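Local coordinates for hypothetical protein (Legionella pneumophila subsp. pneumophila, PDB 4G2A) that is of unknown function, though it has been proposed to bind nutrients and combines a DUF4424 region with a YARHG domain, at residues Trp44-Phe50 with Ile139-Thr145; Met23-Arg29 with Ile172-Glu178. All coordinates share one frame; numbering follows the deposited sequence.

In the fold
Interactions 1 and 2 illustrate how chemistry changes from one strand pairing to the next. They join neighbouring strands: 44-50 lies between 139-145 and 23-29, and backbone bonds such as N49 N to L27 O tie the two contacts together, their centres about 12 Å apart. Interaction 1 is antiparallel, with a buried aromatic face (Y46, F50, H141, Y143) backed by a partly exposed polar one. Interaction 2 is parallel and lies further from the chain's centre; one face buries I28 and L177 beside E26, while the other carries arginines and reaches sulfate ions. Along the chain, interaction 1 is nested inside the loop that interaction 2 closes.

Interaction 1 (Trp44-Phe50 with Ile139-Thr145); sequences WHYNCNF and IHHDYST
Y143 holds CG between its backbone N and carbonyl carbon (chi1 56°), whereas Y46 sets CG beside its own N and anti to the carbonyl carbon (chi1 -59°); together these torsions lay one tyrosine against the other across an antiparallel pair of neighbouring beta-strands. The rings are nearly parallel but slid apart, with centroids 4.8 Å from each other, so that little ring overlaps ring. What covers the Y143 face instead is the root of its partner: Y46 CB sits over it in a CH-pi contact, 3.9 Å from the ring centroid, while Y143 CE2 lies over a Y46 face, toward the rim. T145 OG1 comes in at the edge of the Y46 ring.

Further along this buried face, F50 turns an edge onto the face of H141 in a T-shaped pair, F50 CE2 lying 3.5 Å from H141 ND1. F66, F95 and W127 also meet the H141 ring, placing it within an aromatic cluster.

Backbone bonds run the full length of the pairing, for example H141 N to C48 O at 2.8 Å. The reverse face is polar and partly exposed. There H45 reaches diagonally over the strands to the carboxylate of D142: H45 NE2 donates to D142 OD1 at 2.7 Å, with the oxygen in the imidazole plane but the nitrogen 37° out of the carboxylate plane.

Interaction 2 (Met23-Arg29 with Ile172-Glu178); sequences MVSELIR and IGHTRLE. With SO4 (sulfate ion), chain E; SO4 (sulfate ion), chain D.
The guanidinium of R176 lies between L27 CB over one face and H174 ND1, from its own strand, over the other, with the backbone of E26 at its edge. This is a parallel pairing of beta-strands in which the arginine folds back over its neighbour: bent at chi2 (128°) and chi3, R176 brings NH2 to 2.9 Å from E26 O. The same carbonyl oxygen already takes the backbone bond from R176 N, and the two donors approach from opposite faces of the carbonyl plane, so one residue grips a single acceptor twice; a weak bond from NE adds to the hold. D219 of strand 215-220 accepts a hydrogen bond from H174 NE2 and also touches R176.

The guanidinium of R29 is met at its edges by two sulfate ions, probably from the crystallisation liquor. NH1 and NH2 both donate to the chain D ion, R29 NH2 lying 2.7 Å from its O2, and NE points almost straight at O3 of the chain E ion, 3.2 Å away. E178 runs alongside R29, R29 NE making a long salt bridge to E178 OE1 at 3.9 Å, the flat groups 81° apart.

On the opposite, buried face I28 CD1 packs against L177 CD2 at 3.8 Å, side by side. Here too lies E26, whose chain bends at chi2 (74°) to carry its carboxylate back toward T175 and the side chain of I172, where OE1 lies near CG1. L12 and F50 touch E26, and its polar end is held by T175 OG1, which donates to E26 OE1 at 2.8 Å, nearly along the C-O axis.

Interaction 1 (Trp44-Phe50 with Ile139-Thr145)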
loop_
_atom_site.group_PDB
_atom_site.type_symbol
_atom_site.label_atom_id
_atom_site.label_comp_id
_atom_site.label_asym_id
_atom_site.label_seq_id
_atom_site.Cartn_x
_atom_site.Cartn_y
_atom_site.Cartn_z
ATOM N N TRP A 44 -4.229 -0.462 5.660
ATOM C CA TRP A 44 -4.872 0.266 4.584
ATOM C C TRP A 44 -6.372 0.008 4.666
ATOM O O TRP A 44 -6.798 -1.145 4.817
ATOM C CB TRP A 44 -4.318 -0.140 3.212
ATOM C CG TRP A 44 -2.891 0.252 2.996
ATOM C CD1 TRP A 44 -1.805 -0.565 3.050
ATOM C CD2 TRP A 44 -2.397 1.558 2.664
ATOM N NE1 TRP A 44 -0.663 0.150 2.803
ATOM C CE2 TRP A 44 -0.996 1.457 2.548
ATOM C CE3 TRP A 44 -3.009 2.799 2.408
ATOM C CZ2 TRP A 44 -0.192 2.544 2.186
ATOM C CZ3 TRP A 44 -2.206 3.892 2.096
ATOM C CH2 TRP A 44 -0.818 3.753 1.962
ATOM N N HIS A 45 -7.161 1.086 4.582
ATOM C CA HIS A 45 -8.621 1.049 4.600
ATOM C C HIS A 45 -9.132 1.433 3.223
ATOM O O HIS A 45 -8.857 2.521 2.733
ATOM C CB HIS A 45 -9.175 1.973 5.696
ATOM C CG HIS A 45 -10.664 1.933 5.837
ATOM N ND1 HIS A 45 -11.367 3.029 6.301
ATOM C CD2 HIS A 45 -11.541 0.941 5.553
ATOM C CE1 HIS A 45 -12.638 2.666 6.297
ATOM N NE2 HIS A 45 -12.789 1.419 5.853
ATOM N N TYR A 46 -9.861 0.519 2.599
ATOM C CA TYR A 46 -10.400 0.666 1.254
ATOM C C TYR A 46 -11.877 0.986 1.273
ATOM O O TYR A 46 -12.659 0.220 1.844
ATOM C CB TYR A 46 -10.192 -0.633 0.446
ATOM C CG TYR A 46 -8.758 -1.091 0.293
ATOM C CD1 TYR A 46 -8.064 -1.649 1.367
ATOM C CD2 TYR A 46 -8.146 -1.111 -0.954
ATOM C CE1 TYR A 46 -6.756 -2.115 1.221
ATOM C CE2 TYR A 46 -6.847 -1.584 -1.115
ATOM C CZ TYR A 46 -6.152 -2.080 -0.024
ATOM O OH TYR A 46 -4.866 -2.532 -0.197
ATOM N N ASN A 47 -12.264 2.124 0.662
ATOM C CA ASN A 47 -13.668 2.477 0.458
ATOM C C ASN A 47 -13.833 2.542 -1.053
ATOM O O ASN A 47 -13.246 3.412 -1.704
ATOM C CB ASN A 47 -14.063 3.757 1.159
ATOM C CG ASN A 47 -14.051 3.670 2.653
ATOM O OD1 ASN A 47 -13.068 4.025 3.305
ATOM N ND2 ASN A 47 -15.187 3.329 3.236
ATOM N N CYS A 48 -14.510 1.549 -1.628
ATOM C CA CYS A 48 -14.624 1.447 -3.077
ATOM C C CYS A 48 -16.055 1.507 -3.529
ATOM O O CYS A 48 -16.873 0.738 -3.061
ATOM C CB CYS A 48 -13.959 0.172 -3.588
ATOM S SG CYS A 48 -12.335 -0.176 -2.869
ATOM N N ASN A 49 -16.331 2.356 -4.506
ATOM C CA ASN A 49 -17.634 2.445 -5.109
ATOM C C ASN A 49 -17.495 2.050 -6.556
ATOM O O ASN A 49 -16.452 2.296 -7.153
ATOM C CB ASN A 49 -18.284 3.835 -4.936
ATOM C CG ASN A 49 -19.787 3.720 -5.046
ATOM O OD1 ASN A 49 -20.470 3.378 -4.080
ATOM N ND2 ASN A 49 -20.332 3.908 -6.246
ATOM N N PHE A 50 -18.522 1.381 -7.098
ATOM C CA PHE A 50 -18.553 0.884 -8.469
ATOM C C PHE A 50 -19.926 1.086 -9.041
ATOM O O PHE A 50 -20.931 0.874 -8.351
ATOM C CB PHE A 50 -18.190 -0.618 -8.550
ATOM C CG PHE A 50 -17.032 -1.066 -7.699
ATOM C CD1 PHE A 50 -15.725 -0.978 -8.172
ATOM C CD2 PHE A 50 -17.241 -1.553 -6.415
ATOM C CE1 PHE A 50 -14.639 -1.345 -7.355
ATOM C CE2 PHE A 50 -16.161 -1.921 -5.607
ATOM C CZ PHE A 50 -14.865 -1.824 -6.090
ATOM N N ILE A 139 -22.431 -0.739 -6.421
ATOM C CA ILE A 139 -21.725 -1.701 -5.579
ATOM C C ILE A 139 -20.751 -0.909 -4.737
ATOM O O ILE A 139 -20.050 -0.056 -5.263
ATOM C CB ILE A 139 -21.036 -2.889 -6.362
ATOM C CG1 ILE A 139 -22.065 -3.745 -7.191
ATOM C CG2 ILE A 139 -20.187 -3.791 -5.421
ATOM C CD1 ILE A 139 -23.217 -4.449 -6.406
ATOM N N HIS A 140 -20.744 -1.161 -3.424
ATOM C CA HIS A 140 -19.822 -0.530 -2.485
ATOM C C HIS A 140 -19.113 -1.583 -1.635
ATOM O O HIS A 140 -19.745 -2.509 -1.137
ATOM C CB HIS A 140 -20.510 0.512 -1.586
ATOM C CG HIS A 140 -19.538 1.267 -0.728
ATOM N ND1 HIS A 140 -19.297 0.901 0.577
ATOM C CD2 HIS A 140 -18.734 2.303 -1.046
ATOM C CE1 HIS A 140 -18.380 1.745 1.024
ATOM N NE2 HIS A 140 -18.004 2.600 0.081
ATOM N N HIS A 141 -17.793 -1.423 -1.500
ATOM C CA HIS A 141 -16.889 -2.241 -0.711
ATOM C C HIS A 141 -16.276 -1.411 0.404
ATOM O O HIS A 141 -15.972 -0.226 0.226
ATOM C CB HIS A 141 -15.764 -2.818 -1.578
ATOM C CG HIS A 141 -16.168 -3.923 -2.491
ATOM N ND1 HIS A 141 -15.278 -4.450 -3.415
ATOM C CD2 HIS A 141 -17.356 -4.558 -2.623
ATOM C CE1 HIS A 141 -15.944 -5.390 -4.062
ATOM N NE2 HIS A 141 -17.200 -5.488 -3.619
ATOM N N ASP A 142 -16.098 -2.043 1.554
ATOM C CA ASP A 142 -15.465 -1.461 2.732
ATOM C C ASP A 142 -14.751 -2.615 3.408
ATOM O O ASP A 142 -15.379 -3.624 3.718
ATOM C CB ASP A 142 -16.491 -0.752 3.651
ATOM C CG ASP A 142 -15.974 -0.182 4.963
ATOM O OD1 ASP A 142 -14.757 -0.287 5.224
ATOM O OD2 ASP A 142 -16.797 0.331 5.752
ATOM N N TYR A 143 -13.430 -2.507 3.529
ATOM C CA TYR A 143 -12.584 -3.523 4.140
ATOM C C TYR A 143 -11.208 -2.920 4.445
ATOM O O TYR A 143 -10.913 -1.795 4.037
ATOM C CB TYR A 143 -12.463 -4.779 3.238
ATOM C CG TYR A 143 -11.949 -4.490 1.844
ATOM C CD1 TYR A 143 -12.815 -4.096 0.826
ATOM C CD2 TYR A 143 -10.609 -4.673 1.522
ATOM C CE1 TYR A 143 -12.349 -3.840 -0.461
ATOM C CE2 TYR A 143 -10.137 -4.443 0.236
ATOM C CZ TYR A 143 -11.008 -4.012 -0.749
ATOM O OH TYR A 143 -10.545 -3.779 -2.012
ATOM N N SER A 144 -10.376 -3.691 5.150
ATOM C CA SER A 144 -9.007 -3.324 5.509
ATOM C C SER A 144 -8.065 -4.445 5.170
ATOM O O SER A 144 -8.487 -5.580 5.011
ATOM C CB SER A 144 -8.909 -3.015 7.004
ATOM O OG SER A 144 -9.675 -1.862 7.297
ATOM N N THR A 145 -6.784 -4.128 5.086
ATOM C CA THR A 145 -5.691 -5.087 4.876
ATOM C C THR A 145 -4.558 -4.635 5.774
ATOM O O THR A 145 -4.629 -3.535 6.333
ATOM C CB THR A 145 -5.244 -5.149 3.384
ATOM O OG1 THR A 145 -4.591 -3.930 3.031
ATOM C CG2 THR A 145 -6.379 -5.450 2.411
#

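Interaction 2 (Met23-Arg29 with Ile172-Glu178)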
loop_
_atom_site.group_PDB
_atom_site.type_symbol
_atom_site.label_atom_id
_atom_site.label_comp_id
_atom_site.label_asym_id
_atom_site.label_seq_id
_atom_site.Cartn_x
_atom_site.Cartn_y
_atom_site.Cartn_z
HETATM N N MSE A 23 -18.860 -2.018 -16.473
HETATM C CA MSE A 23 -18.405 -1.237 -15.327
HETATM C C MSE A 23 -18.195 0.166 -15.845
HETATM O O MSE A 23 -17.384 0.345 -16.743
HETATM C CB MSE A 23 -17.140 -1.864 -14.743
HETATM C CG MSE A 23 -16.926 -1.500 -13.304
HETATM SE SE MSE A 23 -15.167 -2.070 -12.747
HETATM C CE MSE A 23 -15.599 -3.719 -11.926
ATOM N N VAL A 24 -19.003 1.137 -15.407
ATOM C CA VAL A 24 -18.940 2.460 -16.008
ATOM C C VAL A 24 -18.135 3.474 -15.180
ATOM O O VAL A 24 -17.646 4.447 -15.749
ATOM C CB VAL A 24 -20.338 3.006 -16.393
ATOM C CG1 VAL A 24 -20.915 2.233 -17.578
ATOM C CG2 VAL A 24 -21.297 2.966 -15.218
ATOM N N SER A 25 -17.968 3.242 -13.871
ATOM C CA SER A 25 -17.185 4.133 -13.017
ATOM C C SER A 25 -16.801 3.453 -11.713
ATOM O O SER A 25 -17.474 2.528 -11.269
ATOM C CB SER A 25 -17.940 5.430 -12.720
ATOM O OG SER A 25 -18.857 5.278 -11.648
ATOM N N GLU A 26 -15.691 3.905 -11.125
ATOM C CA GLU A 26 -15.163 3.445 -9.834
ATOM C C GLU A 26 -14.622 4.640 -9.068
ATOM O O GLU A 26 -14.172 5.615 -9.669
ATOM C CB GLU A 26 -14.055 2.375 -9.979
ATOM C CG GLU A 26 -14.310 1.220 -10.950
ATOM C CD GLU A 26 -14.189 1.614 -12.412
ATOM O OE1 GLU A 26 -13.210 2.308 -12.767
ATOM O OE2 GLU A 26 -15.119 1.302 -13.189
ATOM N N LEU A 27 -14.691 4.573 -7.748
ATOM C CA LEU A 27 -14.196 5.589 -6.832
ATOM C C LEU A 27 -13.506 4.806 -5.740
ATOM O O LEU A 27 -14.177 4.219 -4.898
ATOM C CB LEU A 27 -15.366 6.459 -6.341
ATOM C CG LEU A 27 -15.058 7.617 -5.393
ATOM C CD1 LEU A 27 -14.233 8.710 -6.093
ATOM C CD2 LEU A 27 -16.351 8.229 -4.868
ATOM N N ILE A 28 -12.171 4.677 -5.831
ATOM C CA ILE A 28 -11.404 3.827 -4.932
ATOM C C ILE A 28 -10.476 4.678 -4.043
ATOM O O ILE A 28 -9.528 5.316 -4.507
ATOM C CB ILE A 28 -10.653 2.754 -5.778
ATOM C CG1 ILE A 28 -11.687 1.869 -6.549
ATOM C CG2 ILE A 28 -9.725 1.889 -4.903
ATOM C CD1 ILE A 28 -11.206 1.231 -7.835
ATOM N N ARG A 29 -10.770 4.663 -2.752
ATOM C CA ARG A 29 -10.044 5.426 -1.746
ATOM C C ARG A 29 -9.319 4.455 -0.850
ATOM O O ARG A 29 -9.952 3.581 -0.286
ATOM C CB ARG A 29 -11.022 6.317 -0.955
ATOM C CG ARG A 29 -10.346 7.473 -0.264
ATOM C CD ARG A 29 -11.358 8.277 0.503
ATOM N NE ARG A 29 -10.746 9.332 1.308
ATOM C CZ ARG A 29 -10.367 9.164 2.565
ATOM N NH1 ARG A 29 -10.532 7.992 3.165
ATOM N NH2 ARG A 29 -9.803 10.157 3.228
ATOM N N ILE A 172 -13.362 0.175 -18.234
ATOM C CA ILE A 172 -14.050 0.106 -16.946
ATOM C C ILE A 172 -14.545 1.550 -16.638
ATOM O O ILE A 172 -14.777 1.897 -15.487
ATOM C CB ILE A 172 -13.227 -0.556 -15.777
ATOM C CG1 ILE A 172 -11.903 0.168 -15.469
ATOM C CG2 ILE A 172 -13.013 -2.048 -16.020
ATOM C CD1 ILE A 172 -11.115 -0.357 -14.221
ATOM N N GLY A 173 -14.695 2.366 -17.689
ATOM C CA GLY A 173 -15.173 3.741 -17.617
ATOM C C GLY A 173 -14.303 4.711 -16.847
ATOM O O GLY A 173 -13.075 4.694 -16.987
ATOM N N HIS A 174 -14.957 5.597 -16.065
ATOM C CA HIS A 174 -14.346 6.642 -15.253
ATOM C C HIS A 174 -13.755 6.068 -13.969
ATOM O O HIS A 174 -14.476 5.826 -13.012
ATOM C CB HIS A 174 -15.351 7.761 -14.928
ATOM C CG HIS A 174 -14.699 9.049 -14.520
ATOM N ND1 HIS A 174 -15.448 10.158 -14.196
ATOM C CD2 HIS A 174 -13.384 9.369 -14.417
ATOM C CE1 HIS A 174 -14.573 11.108 -13.902
ATOM N NE2 HIS A 174 -13.320 10.673 -14.017
ATOM N N THR A 175 -12.431 5.886 -13.951
ATOM C CA THR A 175 -11.677 5.300 -12.854
ATOM C C THR A 175 -11.032 6.375 -11.992
ATOM O O THR A 175 -10.136 7.096 -12.443
ATOM C CB THR A 175 -10.631 4.314 -13.441
ATOM O OG1 THR A 175 -11.299 3.485 -14.403
ATOM C CG2 THR A 175 -9.966 3.447 -12.380
ATOM N N ARG A 176 -11.483 6.476 -10.748
ATOM C CA ARG A 176 -10.885 7.413 -9.806
ATOM C C ARG A 176 -10.224 6.631 -8.678
ATOM O O ARG A 176 -10.886 5.844 -7.999
ATOM C CB ARG A 176 -11.903 8.429 -9.282
ATOM C CG ARG A 176 -12.067 9.592 -10.238
ATOM C CD ARG A 176 -13.502 9.878 -10.603
ATOM N NE ARG A 176 -14.325 8.673 -10.553
ATOM C CZ ARG A 176 -15.631 8.679 -10.326
ATOM N NH1 ARG A 176 -16.281 9.828 -10.170
ATOM N NH2 ARG A 176 -16.299 7.540 -10.258
ATOM N N LEU A 177 -8.893 6.803 -8.528
ATOM C CA LEU A 177 -8.092 6.111 -7.522
ATOM C C LEU A 177 -7.351 7.099 -6.641
ATOM O O LEU A 177 -6.708 8.027 -7.140
ATOM C CB LEU A 177 -7.090 5.128 -8.167
ATOM C CG LEU A 177 -7.663 4.130 -9.182
ATOM C CD1 LEU A 177 -6.814 4.103 -10.443
ATOM C CD2 LEU A 177 -7.774 2.744 -8.568
ATOM N N GLU A 178 -7.412 6.882 -5.330
ATOM C CA GLU A 178 -6.733 7.781 -4.410
ATOM C C GLU A 178 -6.040 6.994 -3.294
ATOM O O GLU A 178 -6.700 6.240 -2.573
ATOM C CB GLU A 178 -7.741 8.799 -3.843
ATOM C CG GLU A 178 -7.133 10.002 -3.142
ATOM C CD GLU A 178 -8.145 10.977 -2.561
ATOM O OE1 GLU A 178 -9.176 10.518 -2.018
ATOM O OE2 GLU A 178 -7.897 12.203 -2.632
HETATM S S SO4 E . -9.826 13.569 0.625
HETATM O O1 SO4 E . -9.627 13.478 2.075
HETATM O O2 SO4 E . -8.530 13.728 -0.044
HETATM O O3 SO4 E . -10.496 12.349 0.146
HETATM O O4 SO4 E . -10.661 14.732 0.310
HETATM S S SO4 D . -9.118 9.192 6.452
HETATM O O1 SO4 D . -8.305 8.650 7.545
HETATM O O2 SO4 D . -8.259 9.830 5.443
HETATM O O3 SO4 D . -9.888 8.120 5.830
HETATM O O4 SO4 D . -10.047 10.173 7.015
#